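Local structure of glycoside hydrolase family 81 (Clostridium thermocellum, 6FOP) at residues K86-V91 and V170-F175; A134-T139 and F201-L206; W397-G402 and E411-H416; N567-E572 and Q610-K615; K615-M620 and V639-E644. The protein probably hydrolyses beta-1,3-glucans such as laminarin, as a family 81 glycoside hydrolase of the Clostridium thermocellum cellulosome. All blocks are in the same frame, centred on the assembly; numbering follows the deposited sequence.

Contact 1. Residues K86-V91 and V170-F175; sequences KNDFTV and VNYGLF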
# COMPACT_ATOMS: atom_id res chain seq x y z
N LYS A 86 -6.70 6.14 -21.83
CA LYS A 86 -7.05 6.77 -23.11
C LYS A 86 -8.48 7.28 -23.02
O LYS A 86 -9.30 6.78 -22.26
CB LYS A 86 -6.86 5.80 -24.30
CG LYS A 86 -7.62 4.50 -24.14
CD LYS A 86 -8.06 3.85 -25.41
CE LYS A 86 -8.49 2.44 -25.16
NZ LYS A 86 -9.92 2.27 -24.89
N ASN A 87 -8.77 8.29 -23.82
CA ASN A 87 -10.11 8.90 -23.93
C ASN A 87 -10.99 8.10 -24.87
O ASN A 87 -10.81 8.14 -26.10
CB ASN A 87 -9.92 10.33 -24.44
CG ASN A 87 -11.21 11.10 -24.60
OD1 ASN A 87 -12.06 11.11 -23.73
ND2 ASN A 87 -11.32 11.81 -25.71
N ASP A 88 -11.95 7.35 -24.32
CA ASP A 88 -12.98 6.74 -25.16
C ASP A 88 -14.08 7.77 -25.38
O ASP A 88 -14.58 7.92 -26.51
CB ASP A 88 -13.52 5.44 -24.53
CG ASP A 88 -12.51 4.30 -24.55
OD1 ASP A 88 -11.64 4.25 -25.46
OD2 ASP A 88 -12.58 3.42 -23.62
N PHE A 89 -14.48 8.49 -24.34
CA PHE A 89 -15.36 9.65 -24.51
C PHE A 89 -15.12 10.63 -23.38
O PHE A 89 -14.72 10.23 -22.26
CB PHE A 89 -16.85 9.27 -24.60
CG PHE A 89 -17.33 8.47 -23.45
CD1 PHE A 89 -17.86 9.12 -22.32
CD2 PHE A 89 -17.34 7.10 -23.49
CE1 PHE A 89 -18.34 8.39 -21.25
CE2 PHE A 89 -17.80 6.35 -22.43
CZ PHE A 89 -18.34 7.00 -21.31
N THR A 90 -15.39 11.90 -23.64
CA THR A 90 -15.32 12.92 -22.63
C THR A 90 -16.75 13.32 -22.22
O THR A 90 -17.59 13.63 -23.09
CB THR A 90 -14.50 14.14 -23.12
OG1 THR A 90 -13.13 13.75 -23.29
CG2 THR A 90 -14.57 15.26 -22.17
N VAL A 91 -17.02 13.29 -20.92
CA VAL A 91 -18.27 13.77 -20.37
C VAL A 91 -18.11 15.26 -20.17
O VAL A 91 -17.43 15.70 -19.26
CB VAL A 91 -18.60 13.07 -19.04
CG1 VAL A 91 -19.87 13.63 -18.41
CG2 VAL A 91 -18.75 11.57 -19.24
N VAL A 170 -14.72 -0.97 -27.01
CA VAL A 170 -15.16 -1.04 -25.63
C VAL A 170 -16.66 -0.73 -25.60
O VAL A 170 -17.11 0.27 -26.17
CB VAL A 170 -14.41 -0.01 -24.75
CG1 VAL A 170 -14.85 -0.11 -23.30
CG2 VAL A 170 -12.90 -0.22 -24.85
N ASN A 171 -17.43 -1.62 -24.97
CA ASN A 171 -18.84 -1.45 -24.80
C ASN A 171 -19.16 -0.64 -23.56
O ASN A 171 -18.59 -0.89 -22.50
CB ASN A 171 -19.53 -2.82 -24.74
CG ASN A 171 -19.32 -3.61 -26.00
OD1 ASN A 171 -19.81 -3.23 -27.06
ND2 ASN A 171 -18.54 -4.68 -25.91
N TYR A 172 -20.04 0.36 -23.71
CA TYR A 172 -20.52 1.17 -22.61
C TYR A 172 -22.03 1.27 -22.61
O TYR A 172 -22.67 1.25 -23.66
CB TYR A 172 -19.98 2.59 -22.68
CG TYR A 172 -18.52 2.76 -22.43
CD1 TYR A 172 -18.04 2.94 -21.15
CD2 TYR A 172 -17.61 2.77 -23.49
CE1 TYR A 172 -16.70 3.16 -20.92
CE2 TYR A 172 -16.25 2.96 -23.28
CZ TYR A 172 -15.81 3.15 -21.98
OH TYR A 172 -14.46 3.33 -21.75
N GLY A 173 -22.57 1.45 -21.41
CA GLY A 173 -23.94 1.88 -21.22
C GLY A 173 -23.94 3.34 -20.82
O GLY A 173 -23.12 3.76 -20.01
N LEU A 174 -24.88 4.10 -21.40
CA LEU A 174 -25.12 5.51 -21.04
C LEU A 174 -26.51 5.57 -20.46
O LEU A 174 -27.48 5.22 -21.15
CB LEU A 174 -24.99 6.42 -22.24
CG LEU A 174 -23.76 6.29 -23.12
CD1 LEU A 174 -23.88 7.23 -24.30
CD2 LEU A 174 -22.48 6.57 -22.34
N PHE A 175 -26.61 5.93 -19.18
CA PHE A 175 -27.86 5.79 -18.42
C PHE A 175 -28.40 7.13 -17.98
O PHE A 175 -27.82 7.81 -17.13
CB PHE A 175 -27.63 4.90 -17.19
CG PHE A 175 -27.04 3.57 -17.54
CD1 PHE A 175 -27.81 2.57 -18.12
CD2 PHE A 175 -25.69 3.29 -17.26
CE1 PHE A 175 -27.25 1.33 -18.45
CE2 PHE A 175 -25.12 2.06 -17.61
CZ PHE A 175 -25.91 1.06 -18.17
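The ring of Y172 receives F89 on one face: CE2 of F89 sits over its centre, 3.7 Å from CD1 of Y172. The pair is T-shaped, F89 standing edge-on above Y172 with centroids 4.8 Å apart and planes at 81°. At the edge of the Y172 ring, in its plane, lies OD2 of D88, while the edge of the F89 ring also meets CG2 of V91.

Y172 OH donates to OD2 of D88 at 2.7 Å, reaching the anti lone pair, with carboxylate and ring planes turned 66° apart. The other oxygen, OD1, takes K86 NZ on its syn lone pair in a 2.7 Å salt bridge, and N168 and the backbone N of K71 add further bonds to this carboxylate. It is therefore a buried acid gripped on both oxygens. V170 CG2 touches the lysine-aspartate pair, 3.9 Å from K86 NZ. F89 CZ also comes within 4.3 Å of L174 CD2.

A classic beta bulge sets D88 and F89 against V69 of the next strand. The contact joins the sheet holding strand 89-93 to the one holding strand 170-175, two antiparallel sheets stacked as in the N-terminal beta-sandwich of family 81 enzymes.

Contact 2. Residues A134-T139 and F201-L206; sequences AYFVFT and FSIAVL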
# COMPACT_ATOMS: atom_id res chain seq x y z
N ALA A 134 -19.42 5.04 -13.47
CA ALA A 134 -19.08 6.38 -12.98
C ALA A 134 -20.39 7.16 -12.95
O ALA A 134 -21.26 6.96 -13.81
CB ALA A 134 -18.04 7.08 -13.83
N TYR A 135 -20.54 8.00 -11.94
CA TYR A 135 -21.81 8.66 -11.64
C TYR A 135 -21.63 10.18 -11.69
O TYR A 135 -20.62 10.70 -11.25
CB TYR A 135 -22.29 8.28 -10.24
CG TYR A 135 -22.29 6.78 -9.94
CD1 TYR A 135 -23.27 5.94 -10.40
CD2 TYR A 135 -21.26 6.22 -9.19
CE1 TYR A 135 -23.28 4.60 -10.13
CE2 TYR A 135 -21.25 4.87 -8.91
CZ TYR A 135 -22.22 4.05 -9.37
OH TYR A 135 -22.20 2.70 -9.07
N PHE A 136 -22.64 10.87 -12.25
CA PHE A 136 -22.55 12.30 -12.49
C PHE A 136 -23.83 13.02 -12.10
O PHE A 136 -24.93 12.48 -12.27
CB PHE A 136 -22.27 12.58 -13.97
CG PHE A 136 -21.04 11.87 -14.53
CD1 PHE A 136 -21.14 10.59 -15.05
CD2 PHE A 136 -19.80 12.49 -14.49
CE1 PHE A 136 -20.01 9.93 -15.52
CE2 PHE A 136 -18.67 11.83 -14.96
CZ PHE A 136 -18.79 10.55 -15.48
N VAL A 137 -23.65 14.26 -11.62
CA VAL A 137 -24.79 15.17 -11.41
C VAL A 137 -24.42 16.47 -12.11
O VAL A 137 -23.32 17.00 -11.94
CB VAL A 137 -25.06 15.40 -9.91
CG1 VAL A 137 -26.09 16.53 -9.72
CG2 VAL A 137 -25.59 14.12 -9.29
N PHE A 138 -25.37 16.97 -12.91
CA PHE A 138 -25.22 18.20 -13.70
C PHE A 138 -26.03 19.35 -13.11
O PHE A 138 -27.12 19.15 -12.55
CB PHE A 138 -25.68 17.93 -15.14
CG PHE A 138 -24.68 17.18 -15.94
CD1 PHE A 138 -24.44 15.83 -15.71
CD2 PHE A 138 -23.96 17.83 -16.91
CE1 PHE A 138 -23.45 15.17 -16.43
CE2 PHE A 138 -22.99 17.17 -17.64
CZ PHE A 138 -22.75 15.84 -17.41
N THR A 139 -25.50 20.57 -13.25
CA THR A 139 -26.31 21.76 -13.10
C THR A 139 -26.07 22.68 -14.31
O THR A 139 -25.01 22.65 -14.95
CB THR A 139 -25.99 22.56 -11.83
OG1 THR A 139 -24.72 23.23 -11.99
CG2 THR A 139 -26.04 21.69 -10.60
N PHE A 201 -26.90 11.24 -14.03
CA PHE A 201 -26.48 10.60 -15.31
C PHE A 201 -25.35 9.65 -14.94
O PHE A 201 -24.48 10.03 -14.16
CB PHE A 201 -25.98 11.67 -16.27
CG PHE A 201 -25.56 11.15 -17.61
CD1 PHE A 201 -26.51 10.98 -18.62
CD2 PHE A 201 -24.25 10.82 -17.88
CE1 PHE A 201 -26.16 10.51 -19.85
CE2 PHE A 201 -23.88 10.34 -19.13
CZ PHE A 201 -24.85 10.18 -20.11
N SER A 202 -25.38 8.42 -15.44
CA SER A 202 -24.26 7.49 -15.16
C SER A 202 -23.84 6.76 -16.41
O SER A 202 -24.58 6.73 -17.41
CB SER A 202 -24.62 6.50 -14.05
OG SER A 202 -25.68 5.66 -14.45
N ILE A 203 -22.67 6.16 -16.35
CA ILE A 203 -22.14 5.33 -17.45
C ILE A 203 -21.60 4.06 -16.81
O ILE A 203 -21.29 4.05 -15.59
CB ILE A 203 -21.06 6.05 -18.27
CG1 ILE A 203 -19.76 6.27 -17.48
CG2 ILE A 203 -21.60 7.39 -18.77
CD1 ILE A 203 -18.77 5.11 -17.49
N ALA A 204 -21.49 2.99 -17.59
CA ALA A 204 -20.76 1.78 -17.17
C ALA A 204 -19.99 1.25 -18.31
O ALA A 204 -20.44 1.29 -19.45
CB ALA A 204 -21.67 0.69 -16.65
N VAL A 205 -18.82 0.71 -18.01
CA VAL A 205 -18.13 -0.15 -18.96
C VAL A 205 -18.72 -1.56 -18.85
O VAL A 205 -18.88 -2.10 -17.76
CB VAL A 205 -16.60 -0.15 -18.78
CG1 VAL A 205 -16.15 -0.59 -17.39
CG2 VAL A 205 -15.94 -1.01 -19.86
N LEU A 206 -19.12 -2.10 -20.00
CA LEU A 206 -19.84 -3.37 -20.08
C LEU A 206 -18.90 -4.45 -20.55
O LEU A 206 -17.99 -4.18 -21.31
CB LEU A 206 -20.99 -3.24 -21.07
CG LEU A 206 -21.98 -2.12 -20.77
CD1 LEU A 206 -22.95 -1.95 -21.93
CD2 LEU A 206 -22.73 -2.37 -19.48
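Four backbone hydrogen bonds join A134-F136 to F201-I203 as antiparallel neighbours. A134 and I203 form one hydrogen-bonded pair: A134 N gives to I203 O at 3.0 Å, and I203 N returns a bond to A134 O. F136 and F201 form the next. F136 N meets F201 O at 2.8 Å, nearly in line with the carbonyl, though the N-H itself is bent to 136°. The return bond from F201 N to F136 O measures 2.9 Å. Y135 and S202 lie between them as a non-hydrogen-bonded pair, where CA of S202 makes a CA-H...O contact of 3.3 Å with A134 O.

The apolar contacts gather on the face carrying A134, F136, F138, F201 and I203. CG1 of I203 lies 4.1 Å from A134 CB and 4.2 Å from F136 CE1, at the edge of that ring. F136 CD1 in turn approaches CD2 of F201, 4.2 Å away, and F138 CE1 reaches F201 CB.

Y135 CD1 rests 3.9 Å from S202 CB on the other face, where the serine hydroxyl bonds A221 O. Strands 133-139 and 200-206 are inner neighbours of a large antiparallel sheet, flanked by 121-128 and 170-175. The chemistry fits that place: main-chain groups pair with one another, leaving one face to hydrocarbon and aromatic contacts.

Contact 3. Residues W397-G402 and E411-H416; sequences WGTLIG and EELNDH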
# COMPACT_ATOMS: atom_id res chain seq x y z
N TRP A 397 -2.13 21.00 4.32
CA TRP A 397 -2.45 19.62 3.95
C TRP A 397 -2.80 18.75 5.17
O TRP A 397 -3.67 17.88 5.08
CB TRP A 397 -1.29 18.98 3.17
CG TRP A 397 -1.10 19.58 1.81
CD1 TRP A 397 -0.45 20.75 1.51
CD2 TRP A 397 -1.62 19.08 0.57
NE1 TRP A 397 -0.50 20.99 0.16
CE2 TRP A 397 -1.23 20.00 -0.44
CE3 TRP A 397 -2.37 17.97 0.21
CZ2 TRP A 397 -1.54 19.80 -1.79
CZ3 TRP A 397 -2.70 17.78 -1.11
CH2 TRP A 397 -2.28 18.69 -2.10
N GLY A 398 -2.08 18.95 6.27
CA GLY A 398 -2.24 18.08 7.46
C GLY A 398 -1.31 16.88 7.38
O GLY A 398 -1.72 15.76 7.04
N THR A 399 -0.04 17.14 7.69
CA THR A 399 1.01 16.12 7.58
C THR A 399 2.18 16.51 8.46
O THR A 399 2.46 17.71 8.62
CB THR A 399 1.45 15.90 6.09
OG1 THR A 399 2.46 14.88 6.01
CG2 THR A 399 2.00 17.16 5.47
N LEU A 400 2.87 15.50 8.98
CA LEU A 400 4.12 15.68 9.71
C LEU A 400 5.30 15.40 8.79
O LEU A 400 5.37 14.30 8.22
CB LEU A 400 4.14 14.71 10.89
CG LEU A 400 4.97 15.08 12.08
CD1 LEU A 400 4.38 16.30 12.83
CD2 LEU A 400 5.15 13.87 12.99
N ILE A 401 6.20 16.37 8.67
CA ILE A 401 7.35 16.31 7.79
C ILE A 401 8.59 16.41 8.65
O ILE A 401 8.75 17.34 9.43
CB ILE A 401 7.36 17.46 6.75
CG1 ILE A 401 6.05 17.44 5.91
CG2 ILE A 401 8.61 17.42 5.88
CD1 ILE A 401 5.82 18.72 5.14
N GLY A 402 9.50 15.45 8.50
CA GLY A 402 10.78 15.53 9.20
C GLY A 402 11.80 16.31 8.40
O GLY A 402 11.88 16.17 7.16
N GLU A 411 8.24 18.43 -0.32
CA GLU A 411 7.49 19.18 -1.32
C GLU A 411 6.46 18.35 -2.05
O GLU A 411 5.47 18.89 -2.56
CB GLU A 411 8.42 19.76 -2.38
CG GLU A 411 9.33 20.83 -1.88
CD GLU A 411 10.03 21.50 -3.02
OE1 GLU A 411 10.99 20.90 -3.57
OE2 GLU A 411 9.58 22.61 -3.39
N GLU A 412 6.67 17.04 -2.11
CA GLU A 412 5.79 16.14 -2.85
C GLU A 412 5.03 15.17 -1.96
O GLU A 412 4.24 14.35 -2.45
CB GLU A 412 6.62 15.36 -3.85
CG GLU A 412 7.26 16.21 -4.92
CD GLU A 412 8.14 15.38 -5.82
OE1 GLU A 412 7.64 14.41 -6.41
OE2 GLU A 412 9.34 15.69 -5.95
N LEU A 413 5.30 15.22 -0.64
CA LEU A 413 4.73 14.26 0.30
C LEU A 413 4.98 12.83 -0.13
O LEU A 413 4.18 11.91 0.10
CB LEU A 413 3.25 14.56 0.60
CG LEU A 413 3.04 15.89 1.31
CD1 LEU A 413 1.56 16.06 1.62
CD2 LEU A 413 3.90 16.12 2.56
N ASN A 414 6.16 12.60 -0.72
CA ASN A 414 6.53 11.24 -1.09
C ASN A 414 6.96 10.40 0.12
O ASN A 414 7.61 10.91 1.03
CB ASN A 414 7.70 11.21 -2.06
CG ASN A 414 7.39 11.81 -3.42
OD1 ASN A 414 6.25 11.85 -3.87
ND2 ASN A 414 8.44 12.31 -4.07
N ASP A 415 6.61 9.12 0.11
CA ASP A 415 7.41 8.13 0.82
C ASP A 415 7.38 8.20 2.35
O ASP A 415 8.28 7.65 3.00
CB ASP A 415 8.90 8.18 0.39
CG ASP A 415 9.12 7.94 -1.09
OD1 ASP A 415 8.16 7.65 -1.81
OD2 ASP A 415 10.29 8.08 -1.54
N HIS A 416 6.37 8.81 2.97
CA HIS A 416 6.47 8.92 4.43
C HIS A 416 6.48 7.55 5.11
O HIS A 416 7.10 7.38 6.17
CB HIS A 416 5.36 9.78 5.02
CG HIS A 416 5.54 11.24 4.76
ND1 HIS A 416 4.84 12.21 5.46
CD2 HIS A 416 6.31 11.90 3.88
CE1 HIS A 416 5.21 13.41 5.04
NE2 HIS A 416 6.10 13.25 4.07
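T399 and H416 meet at the carboxylate of D453, which is gripped on both oxygens: OD1 bonds T399 OG1 and the backbone N of L400, and OD2 bonds H416 ND1. With S409 O bonded to NE2, the imidazole is fixed at both nitrogens. This sets CE1 of H416 3.3 Å from T399 OG1, which lies at the ring edge. CE1 of H416 also lies 3.3 Å from L400 O, whose hydrogen bond is with the hydroxyl of Y420.

L413 makes the apolar half of the contact. Its CD2 meets T399 CG2 tip to tip at 3.6 Å. T399 holds OG1 anti to the backbone N (chi1 -178°), which leaves its hydroxyl for D453 and its methyl for the leucine. I401 crosses L413 at about a right angle, CD1 to CD2 4.1 Å, and W397 CB adds a looser touch on L413 CD1 at 4.4 Å.

G398 and T399 form a G1 beta bulge opposite D394. The contact thus fastens the hairpin 390-394/399-403 to the loop 411-415 and the first residue of helix 416-433, with D453 reaching in from helix 440-455, a join within the helical C-terminal domain, consistent with the (alpha/alpha)6 barrel of family 81.

Contact 4. Residues N567-E572 and Q610-K615; sequences NGTNSE and QPPNWK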
# COMPACT_ATOMS: atom_id res chain seq x y z
N ASN A 567 20.17 3.69 -12.27
CA ASN A 567 20.77 2.75 -13.19
C ASN A 567 21.52 1.67 -12.42
O ASN A 567 22.73 1.63 -12.39
CB ASN A 567 21.68 3.49 -14.17
CG ASN A 567 22.20 2.59 -15.27
OD1 ASN A 567 21.69 1.50 -15.52
ND2 ASN A 567 23.21 3.06 -15.95
N GLY A 568 20.76 0.80 -11.78
CA GLY A 568 21.33 -0.27 -10.95
C GLY A 568 21.37 -1.59 -11.69
O GLY A 568 20.87 -1.71 -12.82
N THR A 569 22.00 -2.57 -11.06
CA THR A 569 22.06 -3.90 -11.63
C THR A 569 20.70 -4.58 -11.45
O THR A 569 19.82 -4.10 -10.69
CB THR A 569 23.09 -4.79 -10.91
OG1 THR A 569 22.63 -5.03 -9.60
CG2 THR A 569 24.50 -4.14 -10.90
N ASN A 570 20.53 -5.72 -12.11
CA ASN A 570 19.33 -6.52 -11.92
C ASN A 570 19.24 -7.12 -10.51
O ASN A 570 18.14 -7.39 -10.01
CB ASN A 570 19.17 -7.56 -13.03
CG ASN A 570 18.87 -6.92 -14.37
OD1 ASN A 570 19.75 -6.73 -15.24
ND2 ASN A 570 17.66 -6.50 -14.51
N SER A 571 20.39 -7.27 -9.84
CA SER A 571 20.37 -7.60 -8.42
C SER A 571 19.71 -6.50 -7.59
O SER A 571 18.89 -6.80 -6.70
CB SER A 571 21.76 -7.92 -7.92
OG SER A 571 21.71 -8.22 -6.54
N GLU A 572 20.08 -5.25 -7.85
CA GLU A 572 19.40 -4.13 -7.20
C GLU A 572 17.90 -4.08 -7.56
O GLU A 572 17.07 -3.87 -6.69
CB GLU A 572 20.08 -2.80 -7.54
CG GLU A 572 21.48 -2.70 -6.93
CD GLU A 572 22.27 -1.55 -7.48
OE1 GLU A 572 22.17 -0.45 -6.90
OE2 GLU A 572 22.98 -1.74 -8.50
N GLN A 610 26.75 -15.56 -9.78
CA GLN A 610 26.41 -15.06 -8.44
C GLN A 610 26.02 -13.60 -8.59
O GLN A 610 26.38 -12.96 -9.57
CB GLN A 610 27.61 -15.20 -7.47
CG GLN A 610 27.80 -16.61 -7.01
CD GLN A 610 29.07 -16.81 -6.18
OE1 GLN A 610 29.90 -15.91 -6.04
NE2 GLN A 610 29.20 -17.99 -5.61
N PRO A 611 25.30 -13.05 -7.61
CA PRO A 611 24.90 -11.63 -7.75
C PRO A 611 26.11 -10.72 -7.89
O PRO A 611 27.12 -10.95 -7.21
CB PRO A 611 24.18 -11.32 -6.43
CG PRO A 611 23.90 -12.64 -5.81
CD PRO A 611 24.89 -13.61 -6.32
N PRO A 612 26.08 -9.74 -8.79
CA PRO A 612 27.26 -8.86 -8.93
C PRO A 612 27.45 -7.91 -7.75
O PRO A 612 28.57 -7.44 -7.50
CB PRO A 612 26.97 -8.10 -10.23
CG PRO A 612 25.47 -8.07 -10.28
CD PRO A 612 25.06 -9.44 -9.81
N ASN A 613 26.34 -7.60 -7.09
CA ASN A 613 26.29 -6.70 -5.98
C ASN A 613 25.04 -6.99 -5.13
O ASN A 613 24.25 -7.88 -5.48
CB ASN A 613 26.39 -5.23 -6.43
CG ASN A 613 25.19 -4.74 -7.21
OD1 ASN A 613 24.38 -5.52 -7.72
ND2 ASN A 613 25.08 -3.44 -7.31
N TRP A 614 24.92 -6.31 -4.00
CA TRP A 614 23.89 -6.64 -2.99
C TRP A 614 23.84 -8.14 -2.70
O TRP A 614 22.78 -8.74 -2.52
CB TRP A 614 22.51 -6.09 -3.37
CG TRP A 614 22.38 -4.62 -3.22
CD1 TRP A 614 23.37 -3.70 -2.98
CD2 TRP A 614 21.15 -3.86 -3.30
NE1 TRP A 614 22.84 -2.44 -2.90
CE2 TRP A 614 21.49 -2.50 -3.12
CE3 TRP A 614 19.83 -4.20 -3.52
CZ2 TRP A 614 20.54 -1.48 -3.15
CZ3 TRP A 614 18.87 -3.19 -3.55
CH2 TRP A 614 19.24 -1.84 -3.38
N LYS A 615 25.04 -8.73 -2.59
CA LYS A 615 25.11 -10.17 -2.34
C LYS A 615 24.51 -10.53 -0.97
O LYS A 615 23.92 -11.60 -0.82
CB LYS A 615 26.55 -10.67 -2.35
CG LYS A 615 27.20 -10.75 -3.72
CD LYS A 615 28.62 -11.32 -3.57
CE LYS A 615 29.22 -11.78 -4.88
NZ LYS A 615 29.54 -10.61 -5.74
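T569 and E572, which form the capping box at the start of helix 570-575, both bond the side-chain amide of N613. T569 OG1 donates to N613 OD1 at 2.6 Å, in the carbonyl plane and on a lone pair. N613 ND2 donates to E572 OE2 at 3.0 Å, with an N-H...O angle of 162°; carboxylate and amide planes stand 86° apart. The box itself closes through T569 N to E572 OE2 (2.9 Å) and E572 N to T569 OG1 (3.1 Å). E572 OE2 therefore takes two donors, T569 N and N613 ND2, from opposite faces of its carboxylate, and W566 NE1 bonds the other oxygen, OE1.

A third cross-link comes from S571 OG, which donates to N613 O at 2.8 Å from above that carbonyl's plane. Around these bonds the packing is apolar: CG of P612 rests 4.1 Å from T569 CG2, and its CD meets S571 CB. W614, the N-cap residue of helix 615-622, crosses E572 at about a right angle. Its six-membered ring takes E572 CG over one face in a CH-pi contact, 3.8 Å from the centroid and 12° off the normal.

Contact 5. Residues K615-M620 and V639-E644; sequences KDIQYM and VPEDGE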
# COMPACT_ATOMS: atom_id res chain seq x y z
N LYS A 615 25.04 -8.73 -2.59
CA LYS A 615 25.11 -10.17 -2.34
C LYS A 615 24.51 -10.53 -0.97
O LYS A 615 23.92 -11.60 -0.82
CB LYS A 615 26.55 -10.67 -2.35
CG LYS A 615 27.20 -10.75 -3.72
CD LYS A 615 28.62 -11.32 -3.57
CE LYS A 615 29.22 -11.78 -4.88
NZ LYS A 615 29.54 -10.61 -5.74
N ASP A 616 24.69 -9.64 0.02
CA ASP A 616 24.06 -9.86 1.34
C ASP A 616 22.53 -9.99 1.25
O ASP A 616 21.95 -10.96 1.73
CB ASP A 616 24.46 -8.81 2.39
CG ASP A 616 24.32 -7.36 1.93
OD1 ASP A 616 24.08 -7.06 0.73
OD2 ASP A 616 24.44 -6.49 2.82
N ILE A 617 21.90 -9.01 0.59
CA ILE A 617 20.45 -9.02 0.43
C ILE A 617 20.05 -10.28 -0.34
O ILE A 617 19.08 -10.97 0.03
CB ILE A 617 19.99 -7.78 -0.33
CG1 ILE A 617 20.38 -6.48 0.37
CG2 ILE A 617 18.49 -7.81 -0.57
CD1 ILE A 617 19.91 -6.34 1.76
N GLN A 618 20.78 -10.59 -1.43
CA GLN A 618 20.40 -11.74 -2.26
C GLN A 618 20.60 -13.06 -1.56
O GLN A 618 19.82 -14.00 -1.75
CB GLN A 618 21.16 -11.74 -3.58
CG GLN A 618 20.78 -10.59 -4.50
CD GLN A 618 19.36 -10.69 -4.99
OE1 GLN A 618 18.74 -11.75 -4.91
NE2 GLN A 618 18.85 -9.59 -5.55
N TYR A 619 21.67 -13.17 -0.75
CA TYR A 619 21.86 -14.45 -0.05
C TYR A 619 20.90 -14.62 1.13
O TYR A 619 20.49 -15.76 1.42
CB TYR A 619 23.31 -14.63 0.39
CG TYR A 619 24.33 -14.65 -0.74
CD1 TYR A 619 23.99 -15.05 -2.03
CD2 TYR A 619 25.64 -14.29 -0.49
CE1 TYR A 619 24.93 -15.11 -3.04
CE2 TYR A 619 26.59 -14.32 -1.51
CZ TYR A 619 26.23 -14.70 -2.78
OH TYR A 619 27.17 -14.75 -3.79
N MET A 620 20.47 -13.52 1.77
CA MET A 620 19.39 -13.62 2.75
C MET A 620 18.10 -14.11 2.11
O MET A 620 17.38 -14.95 2.67
CB MET A 620 19.15 -12.29 3.43
CG MET A 620 20.26 -11.91 4.40
SD MET A 620 19.76 -10.44 5.33
CE MET A 620 19.97 -9.15 4.12
N VAL A 639 30.69 -6.14 1.19
CA VAL A 639 30.47 -4.87 1.86
C VAL A 639 28.95 -4.73 2.02
O VAL A 639 28.23 -4.75 1.03
CB VAL A 639 31.03 -3.70 1.03
CG1 VAL A 639 30.71 -2.37 1.69
CG2 VAL A 639 32.54 -3.86 0.87
N PRO A 640 28.44 -4.65 3.25
CA PRO A 640 26.99 -4.61 3.45
C PRO A 640 26.30 -3.50 2.69
O PRO A 640 26.83 -2.39 2.59
CB PRO A 640 26.84 -4.38 4.96
CG PRO A 640 28.07 -5.02 5.53
CD PRO A 640 29.15 -4.67 4.55
N GLU A 641 25.12 -3.81 2.17
CA GLU A 641 24.18 -2.77 1.79
C GLU A 641 24.02 -1.80 2.98
O GLU A 641 24.12 -2.20 4.14
CB GLU A 641 22.86 -3.39 1.31
CG GLU A 641 21.92 -2.40 0.65
CD GLU A 641 21.10 -1.55 1.59
OE1 GLU A 641 20.83 -2.01 2.71
OE2 GLU A 641 20.76 -0.40 1.20
N ASP A 642 23.83 -0.51 2.71
CA ASP A 642 23.92 0.46 3.79
C ASP A 642 22.95 0.28 4.98
O ASP A 642 23.25 0.72 6.10
CB ASP A 642 23.73 1.88 3.23
CG ASP A 642 24.82 2.27 2.23
OD1 ASP A 642 25.98 2.42 2.62
OD2 ASP A 642 24.50 2.43 1.03
N GLY A 643 21.80 -0.36 4.75
CA GLY A 643 20.87 -0.64 5.80
C GLY A 643 21.07 -1.98 6.50
O GLY A 643 20.30 -2.32 7.41
N GLU A 644 22.08 -2.74 6.08
CA GLU A 644 22.34 -4.08 6.57
C GLU A 644 23.66 -4.11 7.38
O GLU A 644 24.44 -3.17 7.37
CB GLU A 644 22.48 -5.04 5.39
CG GLU A 644 21.31 -5.90 5.15
CD GLU A 644 20.84 -6.72 6.36
OE1 GLU A 644 21.57 -7.06 7.34
OE2 GLU A 644 19.68 -7.05 6.32
O HOH W 1 26.12 -5.68 -0.48
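D616 and E641 make the one direct hydrogen bond here: E641 N gives to D616 OD2 at 2.8 Å, on the syn side and 19° out of the carboxylate plane. This is the tight part. The same OD2 lies 3.2 Å from P640 CA and 3.5 Å from E644 CB, so the acid sits close against the loop. Next to it, CD1 of I617 packs on E644 CG at 3.7 Å, and M620 points its tip at the carboxylate of E644, though M620 has two conformers and that approach is not firm. The first turns of helix 615-622 are thereby joined to the loop ahead of helix 646-659, within the helical C-terminal domain.

Toward the exposed V639 the link is indirect. A water donates both to D616 OD1, at 2.7 Å, and to V639 O, bridging helix and loop. E641 sends its carboxylate away, OE1 accepting from G643 N at 2.8 Å within the type I turn 641-644.

D616 thus has two acidic neighbours, its OD2 lying 5.4 Å from E644 OE1 and somewhat farther from E641 OE1. Their repulsion may raise its proton affinity, an effect probably offset by partners of each acid: E641 N and the water for D616, K344 for E641, H648 for E644.

How the contacts relate
Contacts 1 and 2 cross along the chain, segments 86-91 and 134-139 both preceding 170-175 and 201-206. Their centres are about 10 Å apart; strands 170-175 and 200-206 are neighbours in one sheet, with probable hydrogen bonds F175 N to S202 O and N171 O to L206 N, both 2.8 Å. Contact 2 thus lies within that sheet, and contact 1 joins it to a second. Contacts 3, 4 and 5 follow in series in the C-terminal domain. Contacts 4 and 5 share K615: contact 4 uses the loop leading into helix 615-622, contact 5 its first turns. The centre of contact 3 is about 31 Å from that of contact 4 and 29 Å from that of contact 5. Contacts 1 and 5, centres about 50 Å apart, mark beta-rich and helical parts on opposite sides of the chain's centre.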